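Local coordinates for DnaK Suppressor (PDB 6PTG), which probably binds RNA polymerase and regulates transcription, in the manner of DksA-like proteins, at residues 18-23 / 87-92; 82-87 / 113-118. All coordinates share one frame; numbering follows the deposited sequence.

Both contacts use helix 72-89, and both include Lys87. Contact 1 joins the C-terminal end of this helix to helix 13-33. Contact 2 joins its last full turns to the loop between helix 105-110 and helix 118-129. Their centres lie about 9 Å apart, and the centre of contact 2 lies about 2 Å from the centre of the chain. The segments alternate along the sequence, in the order 18-23, 82-87, 87-92, 113-118. Leu23 of contact 1 packs on Ala84, Leu85 and Tyr113 of contact 2. Helix 72-89 thus ties the N-terminal helix to the range assigned to the zinc-finger family, consistent with the coiled-coil and globular parts of DksA-like proteins.

Contact 1 (18-23 / 87-92)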
ATOM      1  N   ASN B  18     -14.780   8.099 -17.242  1.00 71.53           N
ATOM      2  CA  ASN B  18     -15.176   9.388 -16.687  1.00 70.92           C
ATOM      3  C   ASN B  18     -14.229   9.821 -15.571  1.00 61.91           C
ATOM      4  O   ASN B  18     -13.878  11.004 -15.469  1.00 63.92           O
ATOM      5  CB  ASN B  18     -16.624   9.305 -16.196  1.00 79.46           C
ATOM      6  CG  ASN B  18     -17.286  10.663 -16.071  1.00 91.81           C
ATOM      7  OD1 ASN B  18     -16.633  11.705 -16.153  1.00 97.46           O
ATOM      8  ND2 ASN B  18     -18.601  10.656 -15.886  1.00 97.67           N
ATOM      9  N   PHE B  19     -13.815   8.883 -14.712  1.00 49.85           N
ATOM     10  CA  PHE B  19     -12.796   9.191 -13.712  1.00 47.96           C
ATOM     11  C   PHE B  19     -11.474   9.557 -14.375  1.00 59.58           C
ATOM     12  O   PHE B  19     -10.767  10.467 -13.921  1.00 52.74           O
ATOM     13  CB  PHE B  19     -12.598   8.003 -12.775  1.00 45.08           C
ATOM     14  CG  PHE B  19     -13.652   7.870 -11.728  1.00 47.17           C
ATOM     15  CD1 PHE B  19     -13.858   8.879 -10.806  1.00 52.68           C
ATOM     16  CD2 PHE B  19     -14.422   6.726 -11.645  1.00 48.06           C
ATOM     17  CE1 PHE B  19     -14.823   8.752  -9.829  1.00 53.34           C
ATOM     18  CE2 PHE B  19     -15.389   6.594 -10.672  1.00 47.41           C
ATOM     19  CZ  PHE B  19     -15.589   7.607  -9.764  1.00 52.71           C
ATOM     20  N   LYS B  20     -11.109   8.826 -15.432  1.00 60.15           N
ATOM     21  CA  LYS B  20      -9.912   9.154 -16.194  1.00 55.60           C
ATOM     22  C   LYS B  20      -9.991  10.566 -16.759  1.00 58.63           C
ATOM     23  O   LYS B  20      -9.003  11.310 -16.731  1.00 64.81           O
ATOM     24  CB  LYS B  20      -9.716   8.133 -17.313  1.00 57.23           C
ATOM     25  CG  LYS B  20      -8.390   8.257 -18.038  1.00 57.48           C
ATOM     26  CD  LYS B  20      -8.322   7.298 -19.207  1.00 59.89           C
ATOM     27  CE  LYS B  20      -6.942   7.295 -19.833  1.00 59.22           C
ATOM     28  NZ  LYS B  20      -6.904   6.455 -21.062  1.00 64.13           N
ATOM     29  N   THR B  21     -11.155  10.953 -17.283  1.00 55.84           N
ATOM     30  CA  THR B  21     -11.317  12.311 -17.790  1.00 57.58           C
ATOM     31  C   THR B  21     -11.179  13.342 -16.673  1.00 60.92           C
ATOM     32  O   THR B  21     -10.529  14.378 -16.852  1.00 64.37           O
ATOM     33  CB  THR B  21     -12.665  12.461 -18.495  1.00 59.95           C
ATOM     34  OG1 THR B  21     -12.737  11.551 -19.602  1.00 65.48           O
ATOM     35  CG2 THR B  21     -12.829  13.880 -19.007  1.00 60.88           C
ATOM     36  N   ARG B  22     -11.784  13.076 -15.509  1.00 56.27           N
ATOM     37  CA  ARG B  22     -11.634  13.988 -14.380  1.00 50.37           C
ATOM     38  C   ARG B  22     -10.179  14.096 -13.946  1.00 62.55           C
ATOM     39  O   ARG B  22      -9.688  15.196 -13.672  1.00 68.91           O
ATOM     40  CB  ARG B  22     -12.496  13.528 -13.204  1.00 56.46           C
ATOM     41  CG  ARG B  22     -13.992  13.551 -13.444  1.00 58.30           C
ATOM     42  CD  ARG B  22     -14.743  13.071 -12.207  1.00 53.16           C
ATOM     43  NE  ARG B  22     -14.452  13.880 -11.028  1.00 51.23           N
ATOM     44  CZ  ARG B  22     -14.835  13.557  -9.794  1.00 56.77           C
ATOM     45  NH1 ARG B  22     -15.527  12.446  -9.587  1.00 57.08           N
ATOM     46  NH2 ARG B  22     -14.532  14.342  -8.766  1.00 53.42           N
ATOM     47  N   LEU B  23      -9.472  12.965 -13.876  1.00 58.45           N
ATOM     48  CA  LEU B  23      -8.098  12.978 -13.381  1.00 55.72           C
ATOM     49  C   LEU B  23      -7.159  13.715 -14.332  1.00 52.66           C
ATOM     50  O   LEU B  23      -6.296  14.477 -13.887  1.00 53.89           O
ATOM     51  CB  LEU B  23      -7.616  11.550 -13.132  1.00 48.91           C
ATOM     52  CG  LEU B  23      -8.233  10.855 -11.917  1.00 48.77           C
ATOM     53  CD1 LEU B  23      -7.924   9.374 -11.920  1.00 49.40           C
ATOM     54  CD2 LEU B  23      -7.741  11.493 -10.627  1.00 43.05           C
ATOM     55  N   LYS B  87      -3.353   3.208 -12.052  1.00 56.59           N
ATOM     56  CA  LYS B  87      -4.254   2.128 -11.661  1.00 53.29           C
ATOM     57  C   LYS B  87      -5.376   1.940 -12.673  1.00 56.23           C
ATOM     58  O   LYS B  87      -5.881   0.826 -12.834  1.00 58.22           O
ATOM     59  CB  LYS B  87      -4.823   2.383 -10.267  1.00 44.06           C
ATOM     60  CG  LYS B  87      -3.785   2.306  -9.175  1.00 44.24           C
ATOM     61  CD  LYS B  87      -4.307   2.785  -7.835  1.00 52.03           C
ATOM     62  CE  LYS B  87      -5.429   1.902  -7.335  1.00 42.85           C
ATOM     63  NZ  LYS B  87      -5.075   0.465  -7.449  1.00 58.93           N
ATOM     64  N   ILE B  88      -5.780   3.006 -13.367  1.00 68.42           N
ATOM     65  CA  ILE B  88      -6.770   2.841 -14.427  1.00 72.79           C
ATOM     66  C   ILE B  88      -6.176   2.047 -15.585  1.00 75.49           C
ATOM     67  O   ILE B  88      -6.850   1.201 -16.182  1.00 78.01           O
ATOM     68  CB  ILE B  88      -7.314   4.209 -14.882  1.00 63.03           C
ATOM     69  CG1 ILE B  88      -8.160   4.843 -13.774  1.00 57.25           C
ATOM     70  CG2 ILE B  88      -8.143   4.064 -16.134  1.00 57.70           C
ATOM     71  CD1 ILE B  88      -8.783   6.186 -14.149  1.00 53.34           C
ATOM     72  N   GLU B  89      -4.898   2.288 -15.903  1.00 75.27           N
ATOM     73  CA  GLU B  89      -4.230   1.533 -16.963  1.00 72.36           C
ATOM     74  C   GLU B  89      -3.954   0.095 -16.536  1.00 71.46           C
ATOM     75  O   GLU B  89      -4.056  -0.829 -17.349  1.00 68.78           O
ATOM     76  CB  GLU B  89      -2.928   2.224 -17.369  1.00 77.48           C
ATOM     77  CG  GLU B  89      -3.092   3.662 -17.836  1.00 95.77           C
ATOM     78  CD  GLU B  89      -4.019   3.792 -19.033  1.00108.52           C
ATOM     79  OE1 GLU B  89      -3.752   3.131 -20.062  1.00113.73           O
ATOM     80  OE2 GLU B  89      -5.008   4.559 -18.942  1.00107.70           O
ATOM     81  N   GLU B  90      -3.603  -0.114 -15.263  1.00 82.88           N
ATOM     82  CA  GLU B  90      -3.344  -1.446 -14.733  1.00 74.96           C
ATOM     83  C   GLU B  90      -4.615  -2.180 -14.327  1.00 73.09           C
ATOM     84  O   GLU B  90      -4.519  -3.294 -13.800  1.00 77.36           O
ATOM     85  CB  GLU B  90      -2.417  -1.364 -13.515  1.00 70.34           C
ATOM     86  CG  GLU B  90      -1.133  -0.578 -13.717  1.00 84.90           C
ATOM     87  CD  GLU B  90      -0.370  -0.381 -12.409  1.00 92.23           C
ATOM     88  OE1 GLU B  90      -0.996  -0.517 -11.328  1.00 86.05           O
ATOM     89  OE2 GLU B  90       0.850  -0.098 -12.462  1.00 96.34           O
ATOM     90  N   ALA B  91      -5.789  -1.584 -14.561  1.00 67.29           N
ATOM     91  CA  ALA B  91      -7.087  -2.179 -14.224  1.00 65.72           C
ATOM     92  C   ALA B  91      -7.209  -2.489 -12.733  1.00 66.93           C
ATOM     93  O   ALA B  91      -7.785  -3.506 -12.338  1.00 69.44           O
ATOM     94  CB  ALA B  91      -7.365  -3.428 -15.057  1.00 63.45           C
ATOM     95  N   SER B  92      -6.668  -1.603 -11.891  1.00 58.77           N
ATOM     96  CA  SER B  92      -6.792  -1.734 -10.443  1.00 58.59           C
ATOM     97  C   SER B  92      -7.436  -0.505  -9.810  1.00 65.64           C
ATOM     98  O   SER B  92      -7.343  -0.326  -8.592  1.00 69.87           O
ATOM     99  CB  SER B  92      -5.430  -1.991  -9.795  1.00 59.86           C
ATOM    100  OG  SER B  92      -4.600  -0.846  -9.869  1.00 59.40           O
TER
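Ile88 makes the apolar part of the contact through one methyl group, CD1. Its chi2 of -178° extends CD1 away from its own helix and toward helix 13-33. There CD1 lies beside the backbone of Lys20, 3.7 Å from Lys20 N. It also meets Lys20 CB at 3.8 Å. Leu23 CD1 comes from one turn further along the helix and meets Ile88 CD1 at 4.0 Å. Phe19 adds only a looser touch, through CB. Its ring turns away to pack on Leu108 and Met109 of helix 105-110, and it meets the ring of Tyr93.

The charged pair lies beside the apolar contact. Lys20 reaches out with a fully extended chain. Glu89 bends at chi2, which helps bring its carboxylate nearer. The two side chains cross at about a right angle. Lys20 NZ and Glu89 OE2 form a salt bridge of 3.4 Å, and the hydrogen bond within it is weak.

Polar bonds close the end of helix 72-89. Ala91 has positive phi (59°) and is part of a Schellman motif. Ser92 N donates to Lys87 O at 2.7 Å, while the bond from Ala91 N to Ile88 O is weak. The Lys87 chain, bent at chi3 and chi4, carries its ammonium onward to Ser92, past the helix end. Lys87 NZ bonds to Ser92 O at 2.7 Å, from above the carbonyl plane, and to Ser92 OG at 2.8 Å. It also bonds to Ile95 O and forms a salt bridge with Asp97, which probably favours its charged form.

Segments 18-23 and 87-92, which run in roughly opposite directions, therefore meet mainly through the small aliphatic contact of the Ile88 methyl. The long ion pair beside it probably contributes little.

Contact 2 (82-87 / 113-118); sequences DRALEK and YATMTV
The guanidinium of Arg83, whose CG touches Thr115 CG2 across the contact, carries Lys87 CG on one face, 3.2 Å above the plane and displaced from the centre of the group toward its edge. Glu86 OE1 lies at the edge, in plane. Arg83 NH1 donates to Glu86 OE1 at 3.2 Å in a salt bridge, with an N-H...O angle of 146°. OE1 is met on its anti side. The same NH1 pairs with Glu90, and Arg83 NE pairs with Asp97, so acids hold the group from more than one direction.

Thr115 reaches the helix with its methyl. CG2 stands anti to the carbonyl carbon, beside the backbone N, which turns the methyl to the helix. Thr115 CG2 lies 3.8 Å from Arg83 CG and 3.7 Å from Lys87 CD. It also lies 3.8 Å from the backbone N of Ala84. The loop carrying Thr115 lies in the range assigned to the DksA/TraR C4-type zinc-finger family. Thr115 also shares backbone hydrogen bonds with Asp97, which joins this loop to the one after helix 72-89.

Ala84 CB touches both residues of the loop. It lies 4.0 Å from Thr115 CG2, 3.8 Å from Tyr113 CA and 4.3 Å from Tyr113 CB. The Tyr113 side chain leads away and touches Leu77, Gln80 and Ile81 further back on helix 72-89 and Met26 of helix 13-33.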
ATOM      1  N   ASP B  82      -1.223  10.908 -10.638  1.00 75.45           N
ATOM      2  CA  ASP B  82      -0.510  10.015 -11.550  1.00 78.60           C
ATOM      3  C   ASP B  82      -0.720   8.549 -11.184  1.00 73.79           C
ATOM      4  O   ASP B  82      -0.903   7.703 -12.067  1.00 68.95           O
ATOM      5  CB  ASP B  82       0.979  10.359 -11.560  1.00 87.58           C
ATOM      6  CG  ASP B  82       1.288  11.592 -12.391  1.00 95.21           C
ATOM      7  OD1 ASP B  82       0.550  11.851 -13.362  1.00 96.98           O
ATOM      8  OD2 ASP B  82       2.273  12.295 -12.081  1.00100.89           O
ATOM      9  N   ARG B  83      -0.673   8.224  -9.887  1.00 67.65           N
ATOM     10  CA  ARG B  83      -0.890   6.844  -9.457  1.00 56.80           C
ATOM     11  C   ARG B  83      -2.309   6.380  -9.758  1.00 55.24           C
ATOM     12  O   ARG B  83      -2.516   5.247 -10.212  1.00 54.51           O
ATOM     13  CB  ARG B  83      -0.585   6.699  -7.966  1.00 47.21           C
ATOM     14  CG  ARG B  83      -0.857   5.304  -7.422  1.00 53.34           C
ATOM     15  CD  ARG B  83      -0.147   4.239  -8.260  1.00 57.23           C
ATOM     16  NE  ARG B  83      -0.613   2.889  -7.952  1.00 56.61           N
ATOM     17  CZ  ARG B  83      -0.443   1.845  -8.754  1.00 58.91           C
ATOM     18  NH1 ARG B  83       0.174   1.999  -9.918  1.00 62.02           N
ATOM     19  NH2 ARG B  83      -0.904   0.652  -8.402  1.00 59.52           N
ATOM     20  N   ALA B  84      -3.301   7.238  -9.512  1.00 50.27           N
ATOM     21  CA  ALA B  84      -4.677   6.887  -9.852  1.00 46.73           C
ATOM     22  C   ALA B  84      -4.822   6.633 -11.348  1.00 46.40           C
ATOM     23  O   ALA B  84      -5.530   5.707 -11.761  1.00 47.70           O
ATOM     24  CB  ALA B  84      -5.634   7.986  -9.387  1.00 41.25           C
ATOM     25  N   LEU B  85      -4.143   7.435 -12.174  1.00 46.16           N
ATOM     26  CA  LEU B  85      -4.167   7.214 -13.616  1.00 52.86           C
ATOM     27  C   LEU B  85      -3.497   5.894 -13.987  1.00 64.01           C
ATOM     28  O   LEU B  85      -3.986   5.178 -14.869  1.00 69.81           O
ATOM     29  CB  LEU B  85      -3.495   8.381 -14.336  1.00 49.47           C
ATOM     30  CG  LEU B  85      -4.310   9.673 -14.394  1.00 53.65           C
ATOM     31  CD1 LEU B  85      -3.475  10.848 -14.883  1.00 52.56           C
ATOM     32  CD2 LEU B  85      -5.536   9.477 -15.279  1.00 49.33           C
ATOM     33  N   GLU B  86      -2.380   5.556 -13.329  1.00 60.52           N
ATOM     34  CA  GLU B  86      -1.742   4.262 -13.559  1.00 58.27           C
ATOM     35  C   GLU B  86      -2.670   3.114 -13.195  1.00 59.93           C
ATOM     36  O   GLU B  86      -2.761   2.126 -13.931  1.00 70.18           O
ATOM     37  CB  GLU B  86      -0.439   4.153 -12.770  1.00 66.06           C
ATOM     38  CG  GLU B  86       0.647   5.107 -13.214  1.00 87.29           C
ATOM     39  CD  GLU B  86       1.859   5.058 -12.311  1.00100.43           C
ATOM     40  OE1 GLU B  86       1.981   4.082 -11.536  1.00 93.35           O
ATOM     41  OE2 GLU B  86       2.685   5.995 -12.377  1.00109.47           O
ATOM     42  N   LYS B  87      -3.353   3.208 -12.052  1.00 56.59           N
ATOM     43  CA  LYS B  87      -4.254   2.128 -11.661  1.00 53.29           C
ATOM     44  C   LYS B  87      -5.376   1.940 -12.673  1.00 56.23           C
ATOM     45  O   LYS B  87      -5.881   0.826 -12.834  1.00 58.22           O
ATOM     46  CB  LYS B  87      -4.823   2.383 -10.267  1.00 44.06           C
ATOM     47  CG  LYS B  87      -3.785   2.306  -9.175  1.00 44.24           C
ATOM     48  CD  LYS B  87      -4.307   2.785  -7.835  1.00 52.03           C
ATOM     49  CE  LYS B  87      -5.429   1.902  -7.335  1.00 42.85           C
ATOM     50  NZ  LYS B  87      -5.075   0.465  -7.449  1.00 58.93           N
ATOM     51  N   TYR B 113      -8.764  10.726  -7.090  1.00 52.64           N
ATOM     52  CA  TYR B 113      -7.378  10.277  -6.982  1.00 48.82           C
ATOM     53  C   TYR B 113      -7.126   9.419  -5.743  1.00 44.54           C
ATOM     54  O   TYR B 113      -5.971   9.212  -5.362  1.00 53.88           O
ATOM     55  CB  TYR B 113      -6.419  11.470  -7.011  1.00 48.96           C
ATOM     56  CG  TYR B 113      -6.740  12.561  -6.014  1.00 57.19           C
ATOM     57  CD1 TYR B 113      -6.270  12.499  -4.704  1.00 52.87           C
ATOM     58  CD2 TYR B 113      -7.508  13.659  -6.385  1.00 63.27           C
ATOM     59  CE1 TYR B 113      -6.562  13.495  -3.792  1.00 51.64           C
ATOM     60  CE2 TYR B 113      -7.804  14.660  -5.480  1.00 65.01           C
ATOM     61  CZ  TYR B 113      -7.330  14.574  -4.184  1.00 60.44           C
ATOM     62  OH  TYR B 113      -7.626  15.575  -3.287  1.00 66.74           O
ATOM     63  N   ALA B 114      -8.178   8.923  -5.105  1.00 46.56           N
ATOM     64  CA  ALA B 114      -8.017   8.045  -3.956  1.00 42.52           C
ATOM     65  C   ALA B 114      -7.513   6.692  -4.425  1.00 53.37           C
ATOM     66  O   ALA B 114      -8.158   6.035  -5.249  1.00 52.84           O
ATOM     67  CB  ALA B 114      -9.345   7.893  -3.220  1.00 36.40           C
ATOM     68  N   THR B 115      -6.340   6.296  -3.938  1.00 68.81           N
ATOM     69  CA  THR B 115      -5.735   5.014  -4.278  1.00 50.43           C
ATOM     70  C   THR B 115      -5.689   4.050  -3.105  1.00 41.78           C
ATOM     71  O   THR B 115      -5.255   2.911  -3.273  1.00 48.79           O
ATOM     72  CB  THR B 115      -4.327   5.224  -4.825  1.00 41.76           C
ATOM     73  OG1 THR B 115      -3.536   5.892  -3.836  1.00 50.49           O
ATOM     74  CG2 THR B 115      -4.369   6.049  -6.093  1.00 51.10           C
ATOM     75  N   MET B 116      -6.146   4.466  -1.929  1.00 43.12           N
ATOM     76  CA  MET B 116      -6.166   3.615  -0.753  1.00 43.90           C
ATOM     77  C   MET B 116      -7.490   3.822  -0.033  1.00 48.80           C
ATOM     78  O   MET B 116      -8.140   4.858  -0.180  1.00 46.60           O
ATOM     79  CB  MET B 116      -4.998   3.939   0.190  1.00 41.17           C
ATOM     80  CG  MET B 116      -3.634   3.807  -0.438  1.00 45.21           C
ATOM     81  SD  MET B 116      -2.354   4.523   0.590  1.00 52.37           S
ATOM     82  CE  MET B 116      -2.424   6.229   0.035  1.00 63.26           C
ATOM     83  N   THR B 117      -7.880   2.835   0.765  1.00 42.13           N
ATOM     84  CA  THR B 117      -8.975   3.071   1.684  1.00 37.25           C
ATOM     85  C   THR B 117      -8.541   4.111   2.711  1.00 55.47           C
ATOM     86  O   THR B 117      -7.355   4.427   2.841  1.00 67.54           O
ATOM     87  CB  THR B 117      -9.406   1.772   2.371  1.00 40.36           C
ATOM     88  OG1 THR B 117      -8.325   1.243   3.152  1.00 45.44           O
ATOM     89  CG2 THR B 117      -9.860   0.743   1.346  1.00 35.20           C
ATOM     90  N   VAL B 118      -9.513   4.668   3.436  1.00 61.37           N
ATOM     91  CA  VAL B 118      -9.178   5.683   4.432  1.00 56.65           C
ATOM     92  C   VAL B 118      -8.262   5.100   5.499  1.00 56.96           C
ATOM     93  O   VAL B 118      -7.226   5.682   5.841  1.00 56.31           O
ATOM     94  CB  VAL B 118     -10.453   6.279   5.045  1.00 51.12           C
ATOM     95  CG1 VAL B 118     -10.085   7.229   6.160  1.00 38.07           C
ATOM     96  CG2 VAL B 118     -11.245   6.985   3.976  1.00 55.20           C
TER